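Local coordinates for protein thermostable carboxypeptidase 1 (Pyrococcus furiosus, PDB 1KA2) that removes amino acids one after another from the C-terminus of peptides with broad specificity, using a catalytic cobalt ion, at residues Y151-E154 / P155-L159; E210-E213 / R214-L217; D389-E392 / R393-I397. All coordinates share one frame; numbering follows the deposited sequence.

Contact 1 of 3, residues Y151-E154 / P155-L159; sequences YEEE and PYDAL
Tyr151 lays one face of its ring against Pro155, and this apolar contact accompanies a polar clasp between Glu154 and Asp157. The proline is met by a CH-pi interaction: its CA stands 3.4 Å from the centroid of the Tyr151 ring and only 2° off the ring normal. Beyond it, Pro155 CG reaches Tyr151 CZ at 3.6 Å, with the pyrrolidine lying under the phenol end of the ring. At the other end Tyr151 CB touches Ala158 CB (4.1 Å), one helical turn further on. With chi1 at 53°, CG of the tyrosine sits between its backbone N and carbonyl carbon, turning the ring over the start of the helix. Its OH is hydrogen-bonded to Glu147 at the end of the preceding helix 132-149.

Two hydrogen bonds make the clasp. Glu154 N donates to Asp157 OD2 over a short 2.6 Å, meeting the oxygen on its anti side and 33° out of the carboxylate plane. In return Asp157 N donates to Glu154 O at 3.1 Å. The other oxygen, Asp157 OD1, accepts from Thr169 N, so the carboxylate is gripped at both ends.

Glu154 has its own partner outside the turn, a salt bridge to Arg371. A carboxylate reaching back from the first turn to a backbone N-H three residues earlier recalls one half of a capping box, and is characteristic of the N-terminal turn of a helix, here 155-163 where it follows the loop from helix 132-149.

Contact 2 of 3, residues E210-E213 / R214-L217; sequences EWME and RVNL
Glu210 O and Arg214 N open a run of helical i to i+4 bonds that is uneven: the Arg214 N to Glu210 O bond is 3.2 Å long, Val215 N to Trp211 O is weak, and Asn216 N to Met212 O is short and straight, 2.7 Å with 176° at the hydrogen.

On the outer side Arg214 folds back over the preceding turn. A bend at chi3 (-90°) brings one face of its guanidinium over Glu210 O, which lies 3.6 Å from the plane and toward its rim. NH2 then comes to the edge of the Trp211 indole, 3.2 Å from CD1, with the ring and guanidinium planes 57° apart; this is an edge approach and not a cation-pi stack. NH1 faces Glu210 OE1 in a long salt bridge of 3.9 Å, the carboxylate and guanidinium being steeply inclined to each other. The firmer tie of this arginine is made by NE, which is hydrogen-bonded to Asn326 at the end of helix 313-326.

The inner side is mostly apolar. Met212 and Val215 run side by side, and the methionine, bent at chi2 and chi3, carries its CE to 4.0 Å from Val215 CB. Val215 goes on to pack against Val322 and Leu323, while Met212 reaches Thr263 and Ile264. The polar exception is Asn216, a buried amide that gives its ND2 to Thr263 OG1, with a weak second bond to Tyr255 OH.

Asn216 is also about 10 Å, side chain to side chain, from His269 and Glu270. This amphipathic turn thus seats helix 209-223 against helix 261-278, which carries the HEXXH motif of the M32 metallopeptidases.

Contact 3 of 3, residues D389-E392 / R393-I397; sequences DEME and RLLGI
Met391 and Ile397 close the packed side of this helix end, while Glu390 and Arg393 form a charged pair on the side that faces solvent. The tight part is the cluster of Met391, Leu395 and Ile397. Bends at chi2 and chi3 of the methionine bring Met391 CE alongside the other two, 3.9 Å from Ile397 CD1 and 4.2 Å from Leu395 CD1. Phe349 and Leu365 cover the same cluster, and Leu395 reaches Leu187 beyond it. The backbone turns tightly here as well: Leu395 N bonds to Met391 O at 3.0 Å, Gly396 N makes a weak bond to Glu392 O, and Ile397 O comes to 3.3 Å from Glu392 CA in a CA-H...O contact.

The solvent-facing side is held by charge instead, through a side-on, two-pronged salt bridge. Arg393 NH2 donates to the syn lone pair of Glu390 OE1 at 2.6 Å, nearly straight at 166°, and NE donates to OE2 over a very short 2.5 Å. Only 25° separates the two planes, so the carboxylate lies along the guanidinium edge. Arg393 stretches out with CG anti to N before bending at chi3 (73°), bringing that edge round to the glutamate. A glutamine here would probably weaken this grip, leaving NE or NH2 facing an amide without its counter-charge and the guanidinium freer to turn. Arg393 NH1 makes a separate salt bridge to Glu180. On the same looser side, exposed Asp389 and Glu392 share Arg398, each through a salt bridge.

Gly396, with its positive phi, is the first residue to leave helical geometry: a glycine at C', ending helix 383-395, followed by an apolar residue that folds back onto the last turns.

All three contacts are local and only partly buried, 22 to 25 Å from the centre of the chain, yet they represent different stages of a helix: contact 1 a beginning, contact 2 turns within, contact 3 an end. Contacts 1 and 3 share neighbours, both touching helices 169-192 and 359-375, and their nearest atoms are about 13 Å apart. Contact 2 lies across the chain's centre from contact 1, their centres 46 Å apart, and packs on helix 261-278, which carries the two metal-binding histidines. Chemistry follows place: a carboxylate meets a backbone amide in contact 1, an arginine lies over the backbone in contact 2, and a close ion pair flanks an apolar cluster in contact 3.

Contact 1 of 3, residues Y151-E154 / P155-L159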
ATOM      1  N   TYR A 151       1.487 -34.030 -18.749  1.00 50.29           N
ATOM      2  CA  TYR A 151       0.572 -34.807 -17.908  1.00 51.08           C
ATOM      3  C   TYR A 151       0.624 -36.292 -18.249  1.00 53.48           C
ATOM      4  O   TYR A 151       0.840 -36.664 -19.400  1.00 54.09           O
ATOM      5  CB  TYR A 151      -0.849 -34.289 -18.107  1.00 48.47           C
ATOM      6  CG  TYR A 151      -1.254 -34.241 -19.563  1.00 46.71           C
ATOM      7  CD1 TYR A 151      -1.807 -35.360 -20.193  1.00 46.30           C
ATOM      8  CD2 TYR A 151      -1.048 -33.088 -20.327  1.00 44.02           C
ATOM      9  CE1 TYR A 151      -2.144 -35.332 -21.552  1.00 44.47           C
ATOM     10  CE2 TYR A 151      -1.379 -33.048 -21.683  1.00 42.46           C
ATOM     11  CZ  TYR A 151      -1.926 -34.175 -22.289  1.00 44.12           C
ATOM     12  OH  TYR A 151      -2.244 -34.155 -23.631  1.00 43.18           O
ATOM     13  N   GLU A 152       0.410 -37.146 -17.254  1.00 56.58           N
ATOM     14  CA  GLU A 152       0.439 -38.585 -17.497  1.00 59.80           C
ATOM     15  C   GLU A 152      -0.863 -39.110 -18.094  1.00 59.66           C
ATOM     16  O   GLU A 152      -0.905 -39.518 -19.253  1.00 61.10           O
ATOM     17  CB  GLU A 152       0.777 -39.345 -16.201  1.00 63.10           C
ATOM     18  CG  GLU A 152      -0.414 -39.727 -15.323  1.00 67.59           C
ATOM     19  CD  GLU A 152      -0.224 -39.380 -13.856  1.00 70.91           C
ATOM     20  OE1 GLU A 152       0.868 -38.892 -13.481  1.00 71.79           O
ATOM     21  OE2 GLU A 152      -1.179 -39.600 -13.073  1.00 72.12           O
ATOM     22  N   GLU A 153      -1.932 -39.065 -17.308  1.00 59.53           N
ATOM     23  CA  GLU A 153      -3.235 -39.570 -17.725  1.00 58.37           C
ATOM     24  C   GLU A 153      -4.023 -38.637 -18.634  1.00 57.17           C
ATOM     25  O   GLU A 153      -4.089 -38.841 -19.850  1.00 57.64           O
ATOM     26  CB  GLU A 153      -4.064 -39.914 -16.482  1.00 60.23           C
ATOM     27  CG  GLU A 153      -5.348 -40.691 -16.754  1.00 63.63           C
ATOM     28  CD  GLU A 153      -5.091 -42.121 -17.214  1.00 64.57           C
ATOM     29  OE1 GLU A 153      -3.913 -42.548 -17.230  1.00 65.37           O
ATOM     30  OE2 GLU A 153      -6.073 -42.820 -17.554  1.00 65.40           O
ATOM     31  N   GLU A 154      -4.614 -37.605 -18.041  1.00 55.20           N
ATOM     32  CA  GLU A 154      -5.422 -36.627 -18.774  1.00 52.47           C
ATOM     33  C   GLU A 154      -4.809 -35.236 -18.833  1.00 50.95           C
ATOM     34  O   GLU A 154      -4.011 -34.857 -17.976  1.00 51.30           O
ATOM     35  CB  GLU A 154      -6.789 -36.456 -18.128  1.00 52.87           C
ATOM     36  CG  GLU A 154      -7.643 -37.674 -18.051  1.00 53.26           C
ATOM     37  CD  GLU A 154      -8.828 -37.436 -17.150  1.00 52.01           C
ATOM     38  OE1 GLU A 154      -9.506 -36.406 -17.336  1.00 53.56           O
ATOM     39  OE2 GLU A 154      -9.081 -38.269 -16.257  1.00 52.77           O
ATOM     40  N   PRO A 155      -5.199 -34.450 -19.847  1.00 48.71           N
ATOM     41  CA  PRO A 155      -4.695 -33.086 -20.011  1.00 46.94           C
ATOM     42  C   PRO A 155      -5.206 -32.247 -18.837  1.00 44.58           C
ATOM     43  O   PRO A 155      -4.543 -31.321 -18.385  1.00 42.32           O
ATOM     44  CB  PRO A 155      -5.318 -32.643 -21.334  1.00 47.50           C
ATOM     45  CG  PRO A 155      -5.494 -33.930 -22.081  1.00 47.99           C
ATOM     46  CD  PRO A 155      -6.000 -34.856 -21.014  1.00 48.42           C
ATOM     47  N   TYR A 156      -6.390 -32.598 -18.344  1.00 42.93           N
ATOM     48  CA  TYR A 156      -6.993 -31.875 -17.238  1.00 42.55           C
ATOM     49  C   TYR A 156      -6.210 -32.045 -15.939  1.00 42.60           C
ATOM     50  O   TYR A 156      -6.409 -31.280 -14.995  1.00 43.07           O
ATOM     51  CB  TYR A 156      -8.442 -32.313 -17.039  1.00 40.86           C
ATOM     52  CG  TYR A 156      -9.219 -31.428 -16.089  1.00 40.86           C
ATOM     53  CD1 TYR A 156      -9.751 -31.942 -14.906  1.00 37.58           C
ATOM     54  CD2 TYR A 156      -9.412 -30.070 -16.368  1.00 40.14           C
ATOM     55  CE1 TYR A 156     -10.459 -31.129 -14.020  1.00 41.04           C
ATOM     56  CE2 TYR A 156     -10.118 -29.246 -15.486  1.00 39.90           C
ATOM     57  CZ  TYR A 156     -10.639 -29.784 -14.315  1.00 39.54           C
ATOM     58  OH  TYR A 156     -11.347 -28.988 -13.450  1.00 37.25           O
ATOM     59  N   ASP A 157      -5.324 -33.035 -15.890  1.00 41.63           N
ATOM     60  CA  ASP A 157      -4.510 -33.252 -14.698  1.00 42.30           C
ATOM     61  C   ASP A 157      -3.517 -32.109 -14.577  1.00 41.92           C
ATOM     62  O   ASP A 157      -3.176 -31.690 -13.476  1.00 42.37           O
ATOM     63  CB  ASP A 157      -3.710 -34.559 -14.778  1.00 43.70           C
ATOM     64  CG  ASP A 157      -4.586 -35.788 -14.805  1.00 44.29           C
ATOM     65  OD1 ASP A 157      -5.535 -35.879 -14.005  1.00 47.32           O
ATOM     66  OD2 ASP A 157      -4.309 -36.677 -15.627  1.00 46.24           O
ATOM     67  N   ALA A 158      -3.045 -31.629 -15.725  1.00 41.74           N
ATOM     68  CA  ALA A 158      -2.074 -30.541 -15.791  1.00 39.86           C
ATOM     69  C   ALA A 158      -2.636 -29.213 -15.290  1.00 38.58           C
ATOM     70  O   ALA A 158      -1.919 -28.431 -14.678  1.00 38.27           O
ATOM     71  CB  ALA A 158      -1.559 -30.388 -17.226  1.00 39.06           C
ATOM     72  N   LEU A 159      -3.911 -28.952 -15.551  1.00 38.48           N
ATOM     73  CA  LEU A 159      -4.528 -27.704 -15.096  1.00 37.82           C
ATOM     74  C   LEU A 159      -4.802 -27.793 -13.597  1.00 38.71           C
ATOM     75  O   LEU A 159      -4.577 -26.844 -12.838  1.00 38.10           O
ATOM     76  CB  LEU A 159      -5.825 -27.451 -15.873  1.00 35.65           C
ATOM     77  CG  LEU A 159      -5.611 -27.370 -17.390  1.00 37.35           C
ATOM     78  CD1 LEU A 159      -6.944 -27.170 -18.099  1.00 37.31           C
ATOM     79  CD2 LEU A 159      -4.657 -26.226 -17.712  1.00 35.17           C
TER

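Contact 2 of 3, residues E210-E213 / R214-L217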
ATOM      1  N   GLU A 210     -22.042   0.715  10.792  1.00 44.35           N
ATOM      2  CA  GLU A 210     -21.417   0.730  12.108  1.00 44.21           C
ATOM      3  C   GLU A 210     -21.904  -0.344  13.073  1.00 42.25           C
ATOM      4  O   GLU A 210     -21.136  -0.803  13.911  1.00 41.17           O
ATOM      5  CB  GLU A 210     -21.565   2.112  12.752  1.00 47.41           C
ATOM      6  CG  GLU A 210     -20.769   3.202  12.045  1.00 51.96           C
ATOM      7  CD  GLU A 210     -20.635   4.469  12.881  1.00 55.73           C
ATOM      8  OE1 GLU A 210     -20.130   4.374  14.020  1.00 57.82           O
ATOM      9  OE2 GLU A 210     -21.026   5.559  12.403  1.00 58.32           O
ATOM     10  N   TRP A 211     -23.166  -0.746  12.963  1.00 40.53           N
ATOM     11  CA  TRP A 211     -23.694  -1.778  13.852  1.00 41.49           C
ATOM     12  C   TRP A 211     -22.937  -3.095  13.699  1.00 39.98           C
ATOM     13  O   TRP A 211     -22.484  -3.671  14.684  1.00 38.58           O
ATOM     14  CB  TRP A 211     -25.179  -2.049  13.577  1.00 43.86           C
ATOM     15  CG  TRP A 211     -26.114  -0.915  13.871  1.00 46.19           C
ATOM     16  CD1 TRP A 211     -25.820   0.253  14.516  1.00 46.67           C
ATOM     17  CD2 TRP A 211     -27.508  -0.855  13.541  1.00 47.23           C
ATOM     18  NE1 TRP A 211     -26.944   1.038  14.603  1.00 46.71           N
ATOM     19  CE2 TRP A 211     -27.995   0.384  14.014  1.00 47.33           C
ATOM     20  CE3 TRP A 211     -28.393  -1.728  12.892  1.00 46.10           C
ATOM     21  CZ2 TRP A 211     -29.329   0.774  13.857  1.00 47.88           C
ATOM     22  CZ3 TRP A 211     -29.722  -1.341  12.736  1.00 46.95           C
ATOM     23  CH2 TRP A 211     -30.175  -0.101  13.217  1.00 48.23           C
ATOM     24  N   MET A 212     -22.812  -3.567  12.458  1.00 38.62           N
ATOM     25  CA  MET A 212     -22.133  -4.825  12.192  1.00 37.56           C
ATOM     26  C   MET A 212     -20.628  -4.749  12.331  1.00 38.47           C
ATOM     27  O   MET A 212     -19.988  -5.755  12.644  1.00 36.69           O
ATOM     28  CB  MET A 212     -22.496  -5.357  10.802  1.00 36.71           C
ATOM     29  CG  MET A 212     -23.904  -5.919  10.736  1.00 35.82           C
ATOM     30  SD  MET A 212     -24.227  -6.980  12.159  1.00 37.49           S
ATOM     31  CE  MET A 212     -23.211  -8.383  11.759  1.00 37.18           C
ATOM     32  N   GLU A 213     -20.048  -3.574  12.103  1.00 38.98           N
ATOM     33  CA  GLU A 213     -18.605  -3.482  12.247  1.00 43.26           C
ATOM     34  C   GLU A 213     -18.247  -3.607  13.727  1.00 42.86           C
ATOM     35  O   GLU A 213     -17.137  -4.008  14.076  1.00 43.73           O
ATOM     36  CB  GLU A 213     -18.036  -2.196  11.592  1.00 43.73           C
ATOM     37  CG  GLU A 213     -18.398  -0.861  12.191  1.00 47.30           C
ATOM     38  CD  GLU A 213     -17.918   0.293  11.315  1.00 48.54           C
ATOM     39  OE1 GLU A 213     -17.934   1.453  11.769  1.00 51.88           O
ATOM     40  OE2 GLU A 213     -17.531   0.042  10.160  1.00 48.46           O
ATOM     41  N   ARG A 214     -19.208  -3.300  14.597  1.00 43.86           N
ATOM     42  CA  ARG A 214     -18.995  -3.437  16.033  1.00 43.49           C
ATOM     43  C   ARG A 214     -19.044  -4.936  16.359  1.00 42.73           C
ATOM     44  O   ARG A 214     -18.287  -5.431  17.197  1.00 43.68           O
ATOM     45  CB  ARG A 214     -20.082  -2.693  16.829  1.00 45.21           C
ATOM     46  CG  ARG A 214     -19.909  -1.171  16.893  1.00 46.39           C
ATOM     47  CD  ARG A 214     -20.714  -0.557  18.046  1.00 48.77           C
ATOM     48  NE  ARG A 214     -22.076  -0.169  17.685  1.00 49.69           N
ATOM     49  CZ  ARG A 214     -22.381   0.924  16.991  1.00 50.83           C
ATOM     50  NH1 ARG A 214     -21.421   1.740  16.581  1.00 50.65           N
ATOM     51  NH2 ARG A 214     -23.646   1.208  16.713  1.00 51.56           N
ATOM     52  N   VAL A 215     -19.940  -5.658  15.689  1.00 40.02           N
ATOM     53  CA  VAL A 215     -20.068  -7.094  15.910  1.00 37.06           C
ATOM     54  C   VAL A 215     -18.849  -7.827  15.345  1.00 36.47           C
ATOM     55  O   VAL A 215     -18.253  -8.661  16.030  1.00 35.65           O
ATOM     56  CB  VAL A 215     -21.369  -7.644  15.268  1.00 35.94           C
ATOM     57  CG1 VAL A 215     -21.356  -9.155  15.266  1.00 33.51           C
ATOM     58  CG2 VAL A 215     -22.586  -7.160  16.063  1.00 36.94           C
ATOM     59  N   ASN A 216     -18.474  -7.524  14.102  1.00 35.36           N
ATOM     60  CA  ASN A 216     -17.302  -8.172  13.513  1.00 35.96           C
ATOM     61  C   ASN A 216     -16.054  -7.913  14.367  1.00 34.74           C
ATOM     62  O   ASN A 216     -15.296  -8.840  14.652  1.00 33.70           O
ATOM     63  CB  ASN A 216     -17.049  -7.688  12.072  1.00 33.85           C
ATOM     64  CG  ASN A 216     -18.024  -8.299  11.064  1.00 34.22           C
ATOM     65  OD1 ASN A 216     -18.546  -9.397  11.279  1.00 31.79           O
ATOM     66  ND2 ASN A 216     -18.260  -7.595   9.954  1.00 29.66           N
ATOM     67  N   LEU A 217     -15.848  -6.660  14.772  1.00 34.02           N
ATOM     68  CA  LEU A 217     -14.690  -6.298  15.595  1.00 35.97           C
ATOM     69  C   LEU A 217     -14.642  -7.149  16.875  1.00 36.40           C
ATOM     70  O   LEU A 217     -13.590  -7.672  17.255  1.00 35.66           O
ATOM     71  CB  LEU A 217     -14.755  -4.818  15.991  1.00 34.64           C
ATOM     72  CG  LEU A 217     -13.440  -4.061  16.249  1.00 38.43           C
ATOM     73  CD1 LEU A 217     -13.693  -2.938  17.276  1.00 35.33           C
ATOM     74  CD2 LEU A 217     -12.358  -5.004  16.760  1.00 34.90           C
TER

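Contact 3 of 3, residues D389-E392 / R393-I397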
ATOM      1  N   ASP A 389     -28.683 -28.344 -17.892  1.00 44.70           N
ATOM      2  CA  ASP A 389     -29.140 -29.708 -17.641  1.00 46.16           C
ATOM      3  C   ASP A 389     -28.511 -30.244 -16.363  1.00 45.90           C
ATOM      4  O   ASP A 389     -29.148 -30.989 -15.621  1.00 47.02           O
ATOM      5  CB  ASP A 389     -28.790 -30.643 -18.815  1.00 45.57           C
ATOM      6  CG  ASP A 389     -29.463 -30.234 -20.126  1.00 45.29           C
ATOM      7  OD1 ASP A 389     -30.543 -29.604 -20.091  1.00 45.47           O
ATOM      8  OD2 ASP A 389     -28.911 -30.561 -21.197  1.00 44.87           O
ATOM      9  N   GLU A 390     -27.260 -29.870 -16.107  1.00 46.94           N
ATOM     10  CA  GLU A 390     -26.572 -30.326 -14.900  1.00 47.77           C
ATOM     11  C   GLU A 390     -27.159 -29.676 -13.657  1.00 47.08           C
ATOM     12  O   GLU A 390     -27.353 -30.338 -12.637  1.00 45.65           O
ATOM     13  CB  GLU A 390     -25.071 -30.036 -14.988  1.00 50.50           C
ATOM     14  CG  GLU A 390     -24.278 -31.181 -15.586  1.00 54.58           C
ATOM     15  CD  GLU A 390     -24.377 -32.444 -14.746  1.00 57.92           C
ATOM     16  OE1 GLU A 390     -23.735 -32.507 -13.676  1.00 59.01           O
ATOM     17  OE2 GLU A 390     -25.107 -33.371 -15.153  1.00 60.23           O
ATOM     18  N   MET A 391     -27.440 -28.379 -13.747  1.00 47.13           N
ATOM     19  CA  MET A 391     -28.034 -27.656 -12.629  1.00 48.00           C
ATOM     20  C   MET A 391     -29.371 -28.308 -12.301  1.00 49.64           C
ATOM     21  O   MET A 391     -29.782 -28.380 -11.135  1.00 49.24           O
ATOM     22  CB  MET A 391     -28.280 -26.187 -13.000  1.00 48.62           C
ATOM     23  CG  MET A 391     -27.098 -25.248 -12.768  1.00 48.53           C
ATOM     24  SD  MET A 391     -26.658 -25.147 -11.021  1.00 50.37           S
ATOM     25  CE  MET A 391     -28.094 -24.262 -10.330  1.00 45.57           C
ATOM     26  N   GLU A 392     -30.050 -28.782 -13.341  1.00 49.32           N
ATOM     27  CA  GLU A 392     -31.353 -29.396 -13.161  1.00 50.49           C
ATOM     28  C   GLU A 392     -31.250 -30.809 -12.624  1.00 50.05           C
ATOM     29  O   GLU A 392     -32.080 -31.229 -11.827  1.00 49.93           O
ATOM     30  CB  GLU A 392     -32.125 -29.394 -14.477  1.00 52.17           C
ATOM     31  CG  GLU A 392     -33.592 -29.700 -14.305  1.00 53.25           C
ATOM     32  CD  GLU A 392     -34.326 -29.713 -15.621  1.00 54.39           C
ATOM     33  OE1 GLU A 392     -34.274 -28.694 -16.342  1.00 55.58           O
ATOM     34  OE2 GLU A 392     -34.952 -30.746 -15.935  1.00 55.44           O
ATOM     35  N   ARG A 393     -30.225 -31.537 -13.051  1.00 49.58           N
ATOM     36  CA  ARG A 393     -30.023 -32.909 -12.602  1.00 50.50           C
ATOM     37  C   ARG A 393     -29.533 -33.023 -11.152  1.00 50.63           C
ATOM     38  O   ARG A 393     -29.789 -34.031 -10.492  1.00 49.16           O
ATOM     39  CB  ARG A 393     -29.027 -33.616 -13.514  1.00 52.04           C
ATOM     40  CG  ARG A 393     -28.656 -35.018 -13.051  1.00 55.00           C
ATOM     41  CD  ARG A 393     -27.524 -35.577 -13.882  1.00 57.85           C
ATOM     42  NE  ARG A 393     -26.240 -34.944 -13.578  1.00 60.82           N
ATOM     43  CZ  ARG A 393     -25.399 -35.341 -12.627  1.00 62.55           C
ATOM     44  NH1 ARG A 393     -25.694 -36.376 -11.867  1.00 63.55           N
ATOM     45  NH2 ARG A 393     -24.243 -34.720 -12.457  1.00 63.56           N
ATOM     46  N   LEU A 394     -28.838 -32.001 -10.651  1.00 49.63           N
ATOM     47  CA  LEU A 394     -28.310 -32.034  -9.283  1.00 47.59           C
ATOM     48  C   LEU A 394     -29.139 -31.250  -8.278  1.00 46.57           C
ATOM     49  O   LEU A 394     -29.322 -31.670  -7.141  1.00 46.69           O
ATOM     50  CB  LEU A 394     -26.874 -31.503  -9.275  1.00 48.76           C
ATOM     51  CG  LEU A 394     -25.836 -32.218 -10.148  1.00 50.07           C
ATOM     52  CD1 LEU A 394     -24.528 -31.431 -10.095  1.00 50.58           C
ATOM     53  CD2 LEU A 394     -25.642 -33.661  -9.679  1.00 49.77           C
ATOM     54  N   LEU A 395     -29.622 -30.088  -8.684  1.00 46.90           N
ATOM     55  CA  LEU A 395     -30.424 -29.274  -7.775  1.00 47.54           C
ATOM     56  C   LEU A 395     -31.898 -29.078  -8.155  1.00 47.89           C
ATOM     57  O   LEU A 395     -32.607 -28.297  -7.518  1.00 48.05           O
ATOM     58  CB  LEU A 395     -29.728 -27.914  -7.563  1.00 45.44           C
ATOM     59  CG  LEU A 395     -28.354 -28.043  -6.891  1.00 45.31           C
ATOM     60  CD1 LEU A 395     -27.576 -26.710  -6.976  1.00 45.34           C
ATOM     61  CD2 LEU A 395     -28.577 -28.481  -5.449  1.00 44.65           C
ATOM     62  N   GLY A 396     -32.353 -29.751  -9.206  1.00 48.26           N
ATOM     63  CA  GLY A 396     -33.749 -29.620  -9.595  1.00 50.14           C
ATOM     64  C   GLY A 396     -34.226 -28.298 -10.173  1.00 52.01           C
ATOM     65  O   GLY A 396     -35.374 -28.172 -10.611  1.00 51.60           O
ATOM     66  N   ILE A 397     -33.349 -27.303 -10.183  1.00 52.07           N
ATOM     67  CA  ILE A 397     -33.707 -25.985 -10.718  1.00 51.65           C
ATOM     68  C   ILE A 397     -32.962 -25.747 -12.021  1.00 50.69           C
ATOM     69  O   ILE A 397     -31.898 -26.326 -12.244  1.00 49.85           O
ATOM     70  CB  ILE A 397     -33.367 -24.871  -9.712  1.00 52.00           C
ATOM     71  CG1 ILE A 397     -31.870 -24.907  -9.389  1.00 52.35           C
ATOM     72  CG2 ILE A 397     -34.210 -25.068  -8.454  1.00 51.21           C
ATOM     73  CD1 ILE A 397     -31.436 -23.856  -8.369  1.00 53.89           C
TER